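PDB 4ZOQ: intracellular serine protease from Bacillus licheniformis, which probably cleaves peptide bonds as a subtilisin-type serine endopeptidase acting on lanthipeptide precursors. Local coordinates for residues Thr138-Met152 against Met183-Leu196. Numbering follows the deposited sequence.
Sequences TGSYTSLDREGKVLM and MRKTENKVHLPSAL
Tyr141 and His191 pair across a two-stranded antiparallel ribbon of the subtilase domain, formed by 140-143 and 189-192 apart from the large mostly parallel sheet. They are a non-hydrogen-bonded pair. His191 CD2 sits over one face of the tyrosine ring, offset toward the rim, 3.3 Å from Tyr141 CZ. The two ring planes are inclined at 47°, with centroids 4.5 Å apart. Met183 reaches the edge of the same ring in a Met-aromatic contact, its SD 3.6 Å from Tyr141 CD2. Lys176 adds a cation-pi contact, and Asn216 ND2 hydrogen-bonds to the tyrosine OH. Without the ring, as with an alanine here, Met183 SD and His191 CD2 would probably lose their aromatic partner and Asn216 its hydroxyl mate. His191 ND1 donates close to its ring plane to Ser194 OG at 2.7 Å, which limits the turning of the imidazole.

Thr142, Val190 and Leu192 point to the other face of the ribbon. Leu192 CD1 lies 3.5 Å from Thr142 OG1. Met152 leaves helix 146-164 with chi1 at 179°, which turns CG away from the backbone N and carries the extended chain across Val190 and Leu192. Met152 SD lies 4.1 Å from Val190 CG1. Leu144 CD2 meets that same methyl, while its CD1 meets the Arg184 guanidinium obliquely. Just past the strand, Leu144 N donates to Asn188 O at 2.9 Å, and Asn188 ND2 returns a weak bond to Leu144 O.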
# COMPACT_ATOMS: atom_id res chain seq x y z
N THR B 138 0.49 4.93 0.00
CA THR B 138 0.16 6.35 -0.02
C THR B 138 -0.51 6.66 1.30
O THR B 138 -0.88 5.76 2.06
CB THR B 138 -0.74 6.72 -1.21
OG1 THR B 138 -0.87 8.14 -1.32
CG2 THR B 138 -2.13 6.05 -1.09
N GLY B 139 -0.64 7.94 1.62
CA GLY B 139 -1.24 8.33 2.88
C GLY B 139 -1.50 9.82 2.88
O GLY B 139 -1.10 10.53 1.96
N SER B 140 -2.18 10.30 3.91
CA SER B 140 -2.41 11.72 4.06
C SER B 140 -2.03 12.09 5.48
O SER B 140 -2.13 11.25 6.38
CB SER B 140 -3.86 12.08 3.77
OG SER B 140 -4.71 11.58 4.79
N TYR B 141 -1.57 13.33 5.66
CA TYR B 141 -1.33 13.86 7.01
C TYR B 141 -2.53 14.68 7.43
O TYR B 141 -2.78 15.77 6.91
CB TYR B 141 -0.06 14.68 7.06
CG TYR B 141 1.17 13.85 6.74
CD1 TYR B 141 1.51 13.60 5.41
CD2 TYR B 141 1.98 13.32 7.75
CE1 TYR B 141 2.62 12.85 5.09
CE2 TYR B 141 3.11 12.57 7.43
CZ TYR B 141 3.43 12.34 6.09
OH TYR B 141 4.54 11.59 5.74
N THR B 142 -3.29 14.12 8.38
CA THR B 142 -4.60 14.63 8.72
C THR B 142 -4.64 15.29 10.09
O THR B 142 -4.28 14.65 11.09
CB THR B 142 -5.64 13.47 8.70
OG1 THR B 142 -5.73 12.89 7.39
CG2 THR B 142 -7.02 13.93 9.17
N SER B 143 -5.12 16.53 10.13
CA SER B 143 -5.32 17.21 11.41
C SER B 143 -6.52 16.60 12.10
O SER B 143 -7.58 16.42 11.50
CB SER B 143 -5.53 18.71 11.21
OG SER B 143 -4.44 19.29 10.50
N LEU B 144 -6.34 16.27 13.37
CA LEU B 144 -7.41 15.66 14.13
C LEU B 144 -8.28 16.74 14.81
O LEU B 144 -8.49 16.71 16.01
CB LEU B 144 -6.84 14.70 15.16
CG LEU B 144 -6.26 13.42 14.57
CD1 LEU B 144 -5.71 12.50 15.66
CD2 LEU B 144 -7.30 12.70 13.74
N ASP B 145 -8.77 17.69 14.02
CA ASP B 145 -9.87 18.53 14.49
C ASP B 145 -11.16 17.71 14.38
O ASP B 145 -11.10 16.51 14.14
CB ASP B 145 -9.96 19.85 13.71
CG ASP B 145 -10.10 19.65 12.23
OD1 ASP B 145 -10.44 18.53 11.79
OD2 ASP B 145 -9.89 20.63 11.50
N ARG B 146 -12.31 18.37 14.48
CA ARG B 146 -13.60 17.67 14.45
C ARG B 146 -13.76 16.80 13.20
O ARG B 146 -14.08 15.61 13.30
CB ARG B 146 -14.77 18.65 14.53
CG ARG B 146 -16.10 17.94 14.85
CD ARG B 146 -17.31 18.85 14.70
NE ARG B 146 -17.31 19.57 13.42
CZ ARG B 146 -17.66 19.03 12.25
NH1 ARG B 146 -18.04 17.76 12.19
NH2 ARG B 146 -17.63 19.75 11.13
N GLU B 147 -13.55 17.40 12.03
CA GLU B 147 -13.73 16.68 10.78
C GLU B 147 -12.62 15.65 10.53
O GLU B 147 -12.83 14.65 9.82
CB GLU B 147 -13.76 17.66 9.61
CG GLU B 147 -14.86 18.69 9.62
CD GLU B 147 -14.72 19.58 8.42
OE1 GLU B 147 -13.58 19.63 7.90
OE2 GLU B 147 -15.71 20.17 7.96
N GLY B 148 -11.45 15.93 11.11
CA GLY B 148 -10.33 15.02 11.10
C GLY B 148 -10.64 13.74 11.83
O GLY B 148 -10.38 12.65 11.31
N LYS B 149 -11.21 13.85 13.02
CA LYS B 149 -11.54 12.67 13.79
C LYS B 149 -12.62 11.82 13.14
O LYS B 149 -12.62 10.59 13.29
CB LYS B 149 -11.97 13.05 15.19
CG LYS B 149 -10.99 13.95 15.88
CD LYS B 149 -11.33 14.05 17.35
CE LYS B 149 -10.44 15.05 18.05
NZ LYS B 149 -10.97 15.36 19.42
N VAL B 150 -13.51 12.45 12.40
CA VAL B 150 -14.57 11.72 11.71
C VAL B 150 -13.97 10.92 10.56
O VAL B 150 -14.31 9.74 10.37
CB VAL B 150 -15.68 12.67 11.19
CG1 VAL B 150 -16.57 11.93 10.22
CG2 VAL B 150 -16.51 13.19 12.36
N LEU B 151 -13.08 11.55 9.81
CA LEU B 151 -12.35 10.87 8.74
C LEU B 151 -11.58 9.66 9.29
O LEU B 151 -11.57 8.59 8.66
CB LEU B 151 -11.39 11.83 8.03
CG LEU B 151 -10.69 11.30 6.78
CD1 LEU B 151 -11.68 11.15 5.66
CD2 LEU B 151 -9.53 12.22 6.35
N MET B 152 -10.94 9.83 10.44
CA MET B 152 -10.19 8.74 11.04
C MET B 152 -11.11 7.63 11.49
O MET B 152 -10.80 6.44 11.37
CB MET B 152 -9.33 9.24 12.20
CG MET B 152 -8.52 8.15 12.90
SD MET B 152 -7.12 8.84 13.82
CE MET B 152 -6.40 7.38 14.58
N MET B 183 4.79 14.17 15.98
CA MET B 183 3.95 14.91 15.05
C MET B 183 2.54 15.03 15.61
O MET B 183 1.85 16.03 15.41
CB MET B 183 3.92 14.23 13.67
CG MET B 183 3.15 15.04 12.65
SD MET B 183 3.04 14.30 11.03
CE MET B 183 1.93 12.94 11.38
N ARG B 184 2.13 14.01 16.35
CA ARG B 184 0.80 14.01 16.90
C ARG B 184 0.63 14.94 18.09
O ARG B 184 -0.38 15.62 18.18
CB ARG B 184 0.40 12.59 17.33
CG ARG B 184 -1.05 12.56 17.72
CD ARG B 184 -1.56 11.24 18.17
NE ARG B 184 -3.02 11.28 18.16
CZ ARG B 184 -3.81 10.22 18.06
NH1 ARG B 184 -3.28 9.01 17.89
NH2 ARG B 184 -5.12 10.37 18.07
N LYS B 185 1.62 14.98 18.99
CA LYS B 185 1.53 15.82 20.19
C LYS B 185 1.74 17.29 19.83
O LYS B 185 1.06 18.17 20.32
CB LYS B 185 2.55 15.36 21.24
CG LYS B 185 2.82 16.36 22.35
CD LYS B 185 3.20 15.68 23.68
CE LYS B 185 4.71 15.76 23.96
NZ LYS B 185 5.03 16.66 25.11
N THR B 186 2.64 17.55 18.90
CA THR B 186 2.96 18.90 18.48
C THR B 186 1.95 19.47 17.48
O THR B 186 1.49 20.60 17.62
CB THR B 186 4.39 18.99 17.88
OG1 THR B 186 5.35 18.75 18.92
CG2 THR B 186 4.66 20.35 17.33
N GLU B 187 1.65 18.71 16.43
CA GLU B 187 0.85 19.26 15.34
C GLU B 187 -0.58 18.75 15.31
O GLU B 187 -1.38 19.18 14.48
CB GLU B 187 1.52 18.93 14.01
CG GLU B 187 2.96 19.36 13.93
CD GLU B 187 3.45 19.42 12.49
OE1 GLU B 187 3.40 18.37 11.80
OE2 GLU B 187 3.86 20.53 12.06
N ASN B 188 -0.91 17.86 16.24
CA ASN B 188 -2.19 17.17 16.25
C ASN B 188 -2.52 16.51 14.89
O ASN B 188 -3.69 16.43 14.47
CB ASN B 188 -3.32 18.12 16.67
CG ASN B 188 -4.54 17.36 17.16
OD1 ASN B 188 -4.42 16.38 17.90
ND2 ASN B 188 -5.72 17.78 16.72
N LYS B 189 -1.50 16.01 14.21
CA LYS B 189 -1.71 15.31 12.94
C LYS B 189 -1.39 13.83 13.07
O LYS B 189 -0.66 13.41 13.97
CB LYS B 189 -0.88 15.89 11.81
CG LYS B 189 -1.13 17.35 11.53
CD LYS B 189 -0.23 17.80 10.41
CE LYS B 189 -0.54 19.22 9.97
NZ LYS B 189 0.31 19.61 8.81
N VAL B 190 -1.94 13.07 12.15
CA VAL B 190 -1.79 11.63 12.12
C VAL B 190 -1.62 11.24 10.65
O VAL B 190 -2.11 11.94 9.76
CB VAL B 190 -3.00 10.96 12.79
CG1 VAL B 190 -4.25 11.05 11.91
CG2 VAL B 190 -2.70 9.57 13.20
N HIS B 191 -0.83 10.20 10.38
CA HIS B 191 -0.63 9.76 9.00
C HIS B 191 -1.58 8.59 8.78
O HIS B 191 -1.47 7.57 9.46
CB HIS B 191 0.84 9.35 8.76
CG HIS B 191 1.17 9.02 7.33
ND1 HIS B 191 1.50 7.74 6.91
CD2 HIS B 191 1.26 9.81 6.22
CE1 HIS B 191 1.76 7.76 5.62
NE2 HIS B 191 1.62 9.00 5.18
N LEU B 192 -2.49 8.72 7.81
CA LEU B 192 -3.55 7.73 7.58
C LEU B 192 -3.42 7.14 6.17
O LEU B 192 -3.20 7.89 5.21
CB LEU B 192 -4.90 8.40 7.75
CG LEU B 192 -5.19 9.00 9.12
CD1 LEU B 192 -6.41 9.83 9.05
CD2 LEU B 192 -5.44 7.88 10.09
N PRO B 193 -3.60 5.81 6.02
CA PRO B 193 -4.12 4.86 7.02
C PRO B 193 -3.08 4.19 7.91
O PRO B 193 -3.45 3.33 8.71
CB PRO B 193 -4.77 3.79 6.14
CG PRO B 193 -3.86 3.73 4.90
CD PRO B 193 -3.39 5.17 4.70
N SER B 194 -1.82 4.57 7.78
CA SER B 194 -0.73 3.86 8.46
C SER B 194 -0.86 3.87 9.99
O SER B 194 -0.40 2.95 10.66
CB SER B 194 0.63 4.44 8.04
OG SER B 194 0.85 5.71 8.62
N ALA B 195 -1.49 4.91 10.54
CA ALA B 195 -1.63 5.01 11.99
C ALA B 195 -2.75 4.13 12.55
O ALA B 195 -2.80 3.90 13.75
CB ALA B 195 -1.88 6.43 12.38
N LEU B 196 -3.65 3.65 11.69
CA LEU B 196 -4.84 2.91 12.11
C LEU B 196 -4.57 1.55 12.71
O LEU B 196 -3.65 0.85 12.30
CB LEU B 196 -5.79 2.72 10.93
CG LEU B 196 -6.37 3.92 10.19
CD1 LEU B 196 -7.07 3.43 8.91
CD2 LEU B 196 -7.34 4.69 11.08